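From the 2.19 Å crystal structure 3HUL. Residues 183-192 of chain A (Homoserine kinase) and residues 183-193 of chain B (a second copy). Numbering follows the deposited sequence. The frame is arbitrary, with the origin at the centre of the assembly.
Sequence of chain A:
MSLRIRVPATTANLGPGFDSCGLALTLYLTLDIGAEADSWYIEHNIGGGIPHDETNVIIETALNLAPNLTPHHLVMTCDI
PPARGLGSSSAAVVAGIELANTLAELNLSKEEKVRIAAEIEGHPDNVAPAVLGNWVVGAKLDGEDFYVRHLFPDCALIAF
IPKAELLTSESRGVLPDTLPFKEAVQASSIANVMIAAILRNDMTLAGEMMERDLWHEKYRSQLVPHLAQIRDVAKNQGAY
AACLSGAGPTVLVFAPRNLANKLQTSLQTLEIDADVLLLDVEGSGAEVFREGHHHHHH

Chain A (183-192) EAVQASSIAN
Chain B (183-193) EAVQASSIANV

Two copies of the same helical segment, residues 183-192 of chain A and 183-193 of chain B, each part of a longer helix, run in nearly the same direction, crossing at -29° with their axes 9.1 Å apart at closest approach. Both are regular α-helices, phi and psi mostly near -65° and -43° (exceptions are phi -85° at Glu183(B) and psi -31° and -27° at Ser189(A) and Ser189(B)), held by i to i+4 backbone hydrogen bonds. The register is symmetric: the positions four residues apart, 184, 188 and 192, each lie nearest their own copy, with CA-CA distances of 5.8 Å for Ala184(A)-Ala184(B), 4.6 Å for Ser188(A)-Ser188(B) and 5.6 Å for Asn192(A)-Asn192(B).

Small residues suit such spacing. Ala184(A) CB meets Ala184(B) CB at 3.7 Å, an apolar contact. At the tightest point both serines are t (chi1 -178° and -173°), and Ser188(A) OG lies 3.2 Å from Ser188(B) OG in a weak hydrogen bond whose direction is not settled. Ser188(B) OG also packs 3.1 Å from Ser188(A) CA.

The asparagines share the m rotamer (chi1 -64° and -72°), and although their CA-to-CB bonds point sideways, their amides reach inward. Chi2 breaks the symmetry: -10° in Asn192(A), 175° in Asn192(B). One amide thus presents oxygen and the other nitrogen, so Asn192(B) ND2 donates to Asn192(A) OD1 at 3.0 Å; the 123° angle at hydrogen makes the bond weak. The CB methyls of Ala191(A) and Ala191(B), directed toward the partner helix, pack against these amides: Ala191(A) CB is 3.6 Å from Asn192(B) ND2, and Ala191(B) CB is 3.7 Å from Asn192(A) OD1.

Val185(A), Val185(B), Ser189(A) and Ser189(B) point away. Ser189(A) and Ser189(B) are p (68° and 70°), which turns each hydroxyl back onto its own helix: Ser189(A) OG donates to Gln186(A) O at 2.6 Å, and Ser189(B) OG to Gln186(B) O at 3.1 Å.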

# COMPACT_ATOMS: atom_id res chain seq x y z
N GLU A 183 3.86 -29.36 6.86
CA GLU A 183 4.34 -29.01 5.53
C GLU A 183 3.41 -27.99 4.90
O GLU A 183 3.87 -27.03 4.29
CB GLU A 183 4.40 -30.26 4.66
CG GLU A 183 5.28 -30.15 3.41
CD GLU A 183 5.70 -31.52 2.87
OE1 GLU A 183 6.31 -32.31 3.63
OE2 GLU A 183 5.41 -31.82 1.69
N ALA A 184 2.10 -28.20 5.05
CA ALA A 184 1.11 -27.29 4.52
C ALA A 184 1.20 -25.90 5.17
O ALA A 184 1.12 -24.89 4.47
CB ALA A 184 -0.29 -27.87 4.70
N VAL A 185 1.36 -25.87 6.50
CA VAL A 185 1.49 -24.62 7.27
C VAL A 185 2.70 -23.83 6.78
O VAL A 185 2.60 -22.63 6.55
CB VAL A 185 1.59 -24.90 8.80
CG1 VAL A 185 1.92 -23.63 9.58
CG2 VAL A 185 0.28 -25.50 9.32
N GLN A 186 3.80 -24.52 6.58
CA GLN A 186 5.03 -23.94 6.10
C GLN A 186 4.91 -23.39 4.66
O GLN A 186 5.39 -22.29 4.36
CB GLN A 186 6.16 -24.95 6.22
CG GLN A 186 7.43 -24.56 5.50
CD GLN A 186 8.65 -25.40 5.91
OE1 GLN A 186 9.07 -25.40 7.08
NE2 GLN A 186 9.26 -26.09 4.94
N ALA A 187 4.26 -24.15 3.77
CA ALA A 187 4.09 -23.70 2.39
C ALA A 187 3.22 -22.45 2.35
O ALA A 187 3.42 -21.56 1.53
CB ALA A 187 3.48 -24.78 1.54
N SER A 188 2.23 -22.41 3.22
CA SER A 188 1.39 -21.24 3.32
C SER A 188 2.23 -20.04 3.73
O SER A 188 2.14 -18.98 3.13
CB SER A 188 0.25 -21.49 4.32
OG SER A 188 -0.59 -20.36 4.36
N SER A 189 3.09 -20.23 4.73
CA SER A 189 3.86 -19.12 5.30
C SER A 189 4.81 -18.54 4.27
O SER A 189 5.05 -17.35 4.26
CB SER A 189 4.59 -19.56 6.57
OG SER A 189 5.62 -20.48 6.26
N ILE A 190 5.29 -19.37 3.35
CA ILE A 190 6.17 -18.90 2.27
C ILE A 190 5.45 -18.02 1.23
O ILE A 190 6.00 -17.03 0.74
CB ILE A 190 6.88 -20.11 1.58
CG1 ILE A 190 7.75 -20.87 2.60
CG2 ILE A 190 7.69 -19.68 0.33
CD1 ILE A 190 8.79 -20.01 3.35
N ALA A 191 4.22 -18.41 0.87
CA ALA A 191 3.43 -17.58 -0.02
C ALA A 191 3.06 -16.25 0.70
O ALA A 191 3.13 -15.19 0.10
CB ALA A 191 2.18 -18.34 -0.46
N ASN A 192 2.69 -16.34 1.97
CA ASN A 192 2.40 -15.15 2.79
C ASN A 192 3.56 -14.16 2.75
O ASN A 192 3.37 -12.98 2.49
CB ASN A 192 2.17 -15.52 4.25
CG ASN A 192 0.96 -16.37 4.47
OD1 ASN A 192 0.13 -16.57 3.57
ND2 ASN A 192 0.81 -16.86 5.71
N GLU B 183 -7.59 -29.10 0.91
CA GLU B 183 -7.98 -28.32 2.07
C GLU B 183 -6.79 -27.48 2.53
O GLU B 183 -6.96 -26.34 2.94
CB GLU B 183 -8.48 -29.24 3.19
N ALA B 184 -5.60 -28.06 2.42
CA ALA B 184 -4.34 -27.36 2.66
C ALA B 184 -4.23 -26.11 1.77
O ALA B 184 -3.99 -25.00 2.27
CB ALA B 184 -3.19 -28.30 2.40
N VAL B 185 -4.44 -26.30 0.47
CA VAL B 185 -4.38 -25.26 -0.55
C VAL B 185 -5.35 -24.15 -0.24
O VAL B 185 -5.00 -22.98 -0.37
CB VAL B 185 -4.70 -25.85 -1.97
CG1 VAL B 185 -5.10 -24.76 -2.97
CG2 VAL B 185 -3.49 -26.62 -2.48
N GLN B 186 -6.55 -24.52 0.18
CA GLN B 186 -7.60 -23.55 0.43
C GLN B 186 -7.26 -22.71 1.63
O GLN B 186 -7.56 -21.51 1.64
CB GLN B 186 -8.95 -24.23 0.62
CG GLN B 186 -9.78 -24.31 -0.65
CD GLN B 186 -11.18 -24.89 -0.42
OE1 GLN B 186 -11.92 -25.15 -1.38
NE2 GLN B 186 -11.55 -25.07 0.85
N ALA B 187 -6.67 -23.36 2.64
CA ALA B 187 -6.26 -22.71 3.88
C ALA B 187 -5.17 -21.68 3.60
O ALA B 187 -5.22 -20.58 4.11
CB ALA B 187 -5.75 -23.76 4.89
N SER B 188 -4.18 -22.05 2.79
CA SER B 188 -3.11 -21.14 2.40
C SER B 188 -3.66 -19.94 1.62
O SER B 188 -3.31 -18.79 1.88
CB SER B 188 -2.08 -21.88 1.56
OG SER B 188 -0.96 -21.06 1.31
N SER B 189 -4.56 -20.19 0.68
CA SER B 189 -5.07 -19.11 -0.16
C SER B 189 -5.97 -18.13 0.59
O SER B 189 -6.05 -16.97 0.23
CB SER B 189 -5.74 -19.64 -1.42
OG SER B 189 -6.93 -20.27 -1.09
N ILE B 190 -6.64 -18.58 1.63
CA ILE B 190 -7.38 -17.69 2.54
C ILE B 190 -6.45 -16.76 3.30
O ILE B 190 -6.73 -15.57 3.44
CB ILE B 190 -8.20 -18.53 3.59
CG1 ILE B 190 -9.35 -19.25 2.90
CG2 ILE B 190 -8.76 -17.64 4.71
CD1 ILE B 190 -10.03 -20.34 3.78
N ALA B 191 -5.36 -17.32 3.85
CA ALA B 191 -4.31 -16.52 4.49
C ALA B 191 -3.75 -15.51 3.48
O ALA B 191 -3.54 -14.33 3.82
CB ALA B 191 -3.15 -17.44 5.00
N ASN B 192 -3.50 -15.99 2.25
CA ASN B 192 -2.97 -15.16 1.16
C ASN B 192 -3.85 -13.95 0.92
O ASN B 192 -3.37 -12.82 0.85
CB ASN B 192 -2.90 -15.96 -0.15
CG ASN B 192 -1.79 -17.02 -0.17
OD1 ASN B 192 -1.69 -17.79 -1.13
ND2 ASN B 192 -0.97 -17.05 0.83
N VAL B 193 -5.16 -14.20 0.75
CA VAL B 193 -6.12 -13.14 0.48
C VAL B 193 -6.24 -12.20 1.70
O VAL B 193 -6.27 -10.98 1.53
CB VAL B 193 -7.51 -13.73 0.09
CG1 VAL B 193 -8.61 -12.64 0.04
CG2 VAL B 193 -7.42 -14.46 -1.24